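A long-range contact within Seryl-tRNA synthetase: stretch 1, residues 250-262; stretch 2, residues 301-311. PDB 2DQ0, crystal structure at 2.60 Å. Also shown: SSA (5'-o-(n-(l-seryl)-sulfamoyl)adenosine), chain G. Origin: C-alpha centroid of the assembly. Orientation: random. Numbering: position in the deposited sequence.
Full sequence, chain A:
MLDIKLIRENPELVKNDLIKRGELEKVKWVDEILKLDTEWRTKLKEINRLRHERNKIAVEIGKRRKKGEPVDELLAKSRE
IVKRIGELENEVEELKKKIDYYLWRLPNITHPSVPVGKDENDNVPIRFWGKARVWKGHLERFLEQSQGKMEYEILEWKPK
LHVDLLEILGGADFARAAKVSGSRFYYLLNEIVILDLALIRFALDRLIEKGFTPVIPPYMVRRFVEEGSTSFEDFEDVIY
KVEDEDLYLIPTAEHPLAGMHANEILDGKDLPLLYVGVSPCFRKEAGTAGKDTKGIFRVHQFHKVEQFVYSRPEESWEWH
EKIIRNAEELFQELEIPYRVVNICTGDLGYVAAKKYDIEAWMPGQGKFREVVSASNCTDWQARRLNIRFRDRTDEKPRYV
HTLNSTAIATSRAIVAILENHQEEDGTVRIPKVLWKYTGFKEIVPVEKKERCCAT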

# COMPACT_ATOMS: atom_id res chain seq x y z
N ILE A 250 6.54 -1.67 -1.79
CA ILE A 250 7.74 -0.89 -1.60
C ILE A 250 7.95 -0.50 -0.15
O ILE A 250 7.00 -0.22 0.57
CB ILE A 250 7.72 0.38 -2.48
CG1 ILE A 250 6.54 1.27 -2.10
CG2 ILE A 250 7.57 0.00 -3.96
CD1 ILE A 250 6.59 2.60 -2.78
N PRO A 251 9.21 -0.54 0.31
CA PRO A 251 9.56 -0.17 1.69
C PRO A 251 9.94 1.29 1.78
O PRO A 251 10.20 1.80 2.86
CB PRO A 251 10.75 -1.09 1.98
CG PRO A 251 11.42 -1.18 0.66
CD PRO A 251 10.26 -1.37 -0.30
N THR A 252 9.95 1.96 0.64
CA THR A 252 10.31 3.37 0.55
C THR A 252 10.17 3.77 -0.91
O THR A 252 10.40 2.94 -1.78
CB THR A 252 11.78 3.61 0.96
OG1 THR A 252 12.25 4.81 0.33
CG2 THR A 252 12.65 2.46 0.54
N ALA A 253 9.79 5.02 -1.18
CA ALA A 253 9.61 5.48 -2.55
C ALA A 253 10.94 5.42 -3.27
O ALA A 253 10.99 5.40 -4.50
CB ALA A 253 9.06 6.92 -2.56
N GLU A 254 12.02 5.39 -2.48
CA GLU A 254 13.38 5.28 -3.01
C GLU A 254 13.48 4.20 -4.11
O GLU A 254 13.96 4.48 -5.22
CB GLU A 254 14.35 4.93 -1.88
CG GLU A 254 15.80 4.86 -2.29
CD GLU A 254 16.63 3.99 -1.37
OE1 GLU A 254 16.38 4.00 -0.14
OE2 GLU A 254 17.56 3.31 -1.87
N HIS A 255 13.04 2.98 -3.79
CA HIS A 255 13.10 1.86 -4.74
C HIS A 255 12.40 2.08 -6.08
O HIS A 255 13.02 1.86 -7.12
CB HIS A 255 12.59 0.57 -4.10
CG HIS A 255 13.37 0.14 -2.90
ND1 HIS A 255 14.47 0.84 -2.44
CD2 HIS A 255 13.24 -0.94 -2.09
CE1 HIS A 255 14.99 0.21 -1.41
NE2 HIS A 255 14.27 -0.88 -1.17
N PRO A 256 11.11 2.48 -6.10
CA PRO A 256 10.45 2.71 -7.40
C PRO A 256 11.05 3.93 -8.11
O PRO A 256 11.06 4.00 -9.35
CB PRO A 256 8.98 2.91 -7.03
CG PRO A 256 9.03 3.37 -5.60
CD PRO A 256 10.12 2.52 -5.00
N LEU A 257 11.56 4.88 -7.33
CA LEU A 257 12.21 6.06 -7.87
C LEU A 257 13.51 5.67 -8.58
O LEU A 257 13.89 6.29 -9.57
CB LEU A 257 12.54 7.05 -6.76
CG LEU A 257 11.78 8.36 -6.68
CD1 LEU A 257 10.63 8.42 -7.69
CD2 LEU A 257 11.29 8.53 -5.24
N ALA A 258 14.21 4.65 -8.09
CA ALA A 258 15.44 4.21 -8.73
C ALA A 258 15.12 3.32 -9.94
O ALA A 258 15.77 3.41 -10.98
CB ALA A 258 16.34 3.47 -7.75
N GLY A 259 14.14 2.45 -9.81
CA GLY A 259 13.80 1.61 -10.94
C GLY A 259 13.23 2.42 -12.09
O GLY A 259 13.25 1.98 -13.24
N MET A 260 12.73 3.62 -11.79
CA MET A 260 12.13 4.49 -12.80
C MET A 260 12.93 4.64 -14.10
O MET A 260 12.36 4.73 -15.18
CB MET A 260 11.87 5.88 -12.20
CG MET A 260 11.29 6.91 -13.17
SD MET A 260 11.04 8.54 -12.40
CE MET A 260 9.33 8.76 -12.69
N HIS A 261 14.26 4.69 -13.99
CA HIS A 261 15.10 4.84 -15.16
C HIS A 261 16.00 3.63 -15.41
O HIS A 261 17.07 3.75 -16.00
CB HIS A 261 15.96 6.10 -15.04
CG HIS A 261 15.17 7.37 -15.12
ND1 HIS A 261 14.52 7.77 -16.27
CD2 HIS A 261 14.93 8.34 -14.20
CE1 HIS A 261 13.91 8.93 -16.05
NE2 HIS A 261 14.15 9.29 -14.80
N ALA A 262 15.57 2.47 -14.94
CA ALA A 262 16.33 1.24 -15.14
C ALA A 262 16.48 1.02 -16.64
O ALA A 262 15.54 1.26 -17.39
CB ALA A 262 15.58 0.04 -14.52
N GLN A 301 3.49 0.01 8.45
CA GLN A 301 3.18 0.98 7.40
C GLN A 301 3.31 2.41 7.91
O GLN A 301 2.92 2.72 9.04
CB GLN A 301 1.76 0.77 6.82
CG GLN A 301 0.65 1.38 7.62
CD GLN A 301 -0.75 1.21 7.02
OE1 GLN A 301 -1.17 0.10 6.67
NE2 GLN A 301 -1.50 2.32 6.95
N PHE A 302 3.89 3.25 7.07
CA PHE A 302 4.06 4.67 7.35
C PHE A 302 4.20 5.45 6.05
O PHE A 302 4.51 4.89 4.98
CB PHE A 302 5.28 4.94 8.22
CG PHE A 302 6.59 4.51 7.61
CD1 PHE A 302 7.02 3.19 7.71
CD2 PHE A 302 7.41 5.44 6.98
CE1 PHE A 302 8.26 2.80 7.19
CE2 PHE A 302 8.66 5.06 6.46
CZ PHE A 302 9.08 3.74 6.56
N HIS A 303 3.97 6.74 6.15
CA HIS A 303 4.05 7.64 5.01
C HIS A 303 5.40 8.35 5.01
O HIS A 303 5.91 8.73 6.08
CB HIS A 303 2.92 8.64 5.10
CG HIS A 303 1.57 8.02 4.96
ND1 HIS A 303 0.42 8.60 5.46
CD2 HIS A 303 1.17 6.88 4.34
CE1 HIS A 303 -0.62 7.85 5.15
NE2 HIS A 303 -0.19 6.80 4.47
N LYS A 304 5.99 8.51 3.83
CA LYS A 304 7.27 9.19 3.71
C LYS A 304 7.48 9.99 2.43
O LYS A 304 7.26 9.50 1.33
CB LYS A 304 8.41 8.18 3.87
CG LYS A 304 9.78 8.82 3.85
CD LYS A 304 10.87 7.84 4.30
CE LYS A 304 10.85 6.56 3.45
NZ LYS A 304 11.02 6.83 1.99
N VAL A 305 7.89 11.23 2.60
CA VAL A 305 8.20 12.11 1.48
C VAL A 305 9.69 11.85 1.29
O VAL A 305 10.48 12.05 2.22
CB VAL A 305 7.95 13.58 1.86
CG1 VAL A 305 8.43 14.51 0.74
CG2 VAL A 305 6.48 13.79 2.13
N GLU A 306 10.08 11.42 0.10
CA GLU A 306 11.47 11.05 -0.18
C GLU A 306 12.22 11.85 -1.24
O GLU A 306 11.67 12.16 -2.30
CB GLU A 306 11.49 9.57 -0.58
CG GLU A 306 12.85 9.03 -0.99
CD GLU A 306 13.64 8.53 0.18
OE1 GLU A 306 13.34 8.96 1.31
OE2 GLU A 306 14.57 7.72 -0.03
N GLN A 307 13.48 12.15 -0.96
CA GLN A 307 14.35 12.86 -1.91
C GLN A 307 15.17 11.81 -2.65
O GLN A 307 15.76 10.93 -2.02
CB GLN A 307 15.37 13.76 -1.19
CG GLN A 307 14.86 14.94 -0.39
CD GLN A 307 16.01 15.62 0.34
OE1 GLN A 307 16.18 15.49 1.56
NE2 GLN A 307 16.82 16.33 -0.42
N PHE A 308 15.23 11.90 -3.97
CA PHE A 308 16.06 10.96 -4.73
C PHE A 308 16.78 11.74 -5.81
O PHE A 308 16.19 12.60 -6.47
CB PHE A 308 15.22 9.86 -5.33
CG PHE A 308 16.03 8.71 -5.90
CD1 PHE A 308 16.66 8.83 -7.15
CD2 PHE A 308 16.10 7.50 -5.21
CE1 PHE A 308 17.35 7.75 -7.70
CE2 PHE A 308 16.79 6.41 -5.75
CZ PHE A 308 17.41 6.53 -7.00
N VAL A 309 18.07 11.42 -5.97
CA VAL A 309 18.96 12.10 -6.89
C VAL A 309 19.82 11.24 -7.82
O VAL A 309 20.42 10.24 -7.41
CB VAL A 309 19.93 13.01 -6.10
CG1 VAL A 309 20.97 13.62 -7.03
CG2 VAL A 309 19.16 14.10 -5.40
N TYR A 310 19.86 11.66 -9.08
CA TYR A 310 20.68 11.01 -10.10
C TYR A 310 21.66 12.11 -10.44
O TYR A 310 21.25 13.18 -10.89
CB TYR A 310 19.90 10.71 -11.37
CG TYR A 310 18.89 9.59 -11.29
CD1 TYR A 310 17.63 9.79 -10.71
CD2 TYR A 310 19.15 8.36 -11.87
CE1 TYR A 310 16.66 8.79 -10.72
CE2 TYR A 310 18.19 7.34 -11.89
CZ TYR A 310 16.95 7.57 -11.31
OH TYR A 310 15.99 6.57 -11.34
N SER A 311 22.95 11.88 -10.23
CA SER A 311 23.94 12.90 -10.56
C SER A 311 25.17 12.32 -11.28
O SER A 311 25.30 11.10 -11.48
CB SER A 311 24.41 13.64 -9.30
OG SER A 311 25.41 12.90 -8.61
N10 SSA G . 15.14 5.55 1.28
CA SSA G . 15.88 5.80 2.53
CB SSA G . 15.90 7.27 2.85
OG SSA G . 14.63 7.75 3.29
C9 SSA G . 15.30 5.08 3.74
O9 SSA G . 14.23 4.47 3.66
N8 SSA G . 16.01 5.12 4.87
S1 SSA G . 15.46 4.43 6.21
O1S SSA G . 15.35 3.01 5.90
O2S SSA G . 16.32 4.89 7.28
O5' SSA G . 14.02 5.03 6.37
C5' SSA G . 13.86 6.44 6.45
C4' SSA G . 13.10 6.84 7.68
O4' SSA G . 11.77 6.28 7.66
C3' SSA G . 13.64 6.42 9.03
O3' SSA G . 14.71 7.26 9.40
C2' SSA G . 12.42 6.69 9.89
O2' SSA G . 12.16 8.06 10.11
C1' SSA G . 11.32 6.10 8.99
N9 SSA G . 11.11 4.66 9.18
C8 SSA G . 11.88 3.60 8.72
N7 SSA G . 11.41 2.43 9.07
C5 SSA G . 10.26 2.73 9.80
C6 SSA G . 9.31 1.92 10.47
N6 SSA G . 9.37 0.59 10.49
N1 SSA G . 8.26 2.54 11.10
C2 SSA G . 8.20 3.89 11.06
N3 SSA G . 9.05 4.76 10.47
C4 SSA G . 10.07 4.11 9.86
O HOH W 1 8.12 6.95 0.44

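The axes of helix 254-259 and strand 301-311 approach to 9.0 Å, with 28° between their N-to-C directions. The backbones stay at side-chain distance, the closest register pair being Ala253 and Glu306 with CA atoms 6.3 Å apart. Strand side chains reach both side chains and main-chain carbonyls of stretch 1, and one water bridges the backbones; the contact buries 490 Å² in total. Strand alternation selects the participants: Lys304, Glu306, Phe308 and Tyr310 all point CA-to-CB toward stretch 1, while Val305 and Gln307 between them point away.

The polar end centres on Thr252 OG1. Thr252 OG1 accepts from Glu254 N at 2.9 Å with an N-H...O angle of 151°, a capping bond from Thr252, which precedes the turn leading into the helix, and Thr252 OG1 also accepts from Lys304 NZ at 2.9 Å. Lysine suits this place because its chain can fold back: chi1 and chi2 are t, but chi3 and chi4 are p, at 55° and 57°, which turns the ammonium to the threonine. Lys304 NZ also forms a salt bridge with Glu306 OE1 at 3.2 Å, its hydrogen bond weak. Water 1 bridges the two backbones. The oxygen of water 1 accepts from Ala253 N at 3.0 Å and from Lys304 NZ at 3.3 Å, and donates to Lys304 O at 2.8 Å, so a loop amide and a strand carbonyl are satisfied through one molecule. The small Ala253 lets its CB approach Glu306 CB to 4.1 Å.

Two buried carboxylates meet nearby, with Glu254 OE1 and Glu306 OE2 4.1 Å apart. The seryl amine of the ligand offsets the like charges: SSA N10 donates to Glu254 OE1 at a very short 2.4 Å and to Glu306 OE2 at 2.6 Å, with a weak bond to Thr252 OG1 at 3.1 Å. Glu306 OE1 is further occupied by SSA OG, which donates to it at 2.7 Å, and Glu254 OE2 is bonded elsewhere in the structure. This serine-bearing adenylate analogue thus links acceptors from both stretches, as befits a seryl-tRNA synthetase.

Farther along, the contact becomes apolar. Leu257 CB lies 4.2 Å from the centroid of the Phe308 ring and 26° off its normal, a CH-pi contact over the face. Ala258 CB reaches Phe308 CZ at 3.3 Å, a close packing in which the short alanine side chain sits directly against the ring. Glu254 O, 3.5 Å from Phe308 CE2, has its hydrogen-bond partner within the helix, accepting from Ala258 N at 2.9 Å.

Tyr310 closes the far end, with chi1 m at -72°. Tyr310 OH donates to Leu257 O at 2.8 Å, giving a partner to the main-chain carbonyl of Leu257. His261 packs beside it: the two ring centroids are 5.2 Å apart and the planes meet at 82°, an offset edge-to-face pair with the histidine edge toward the tyrosine face.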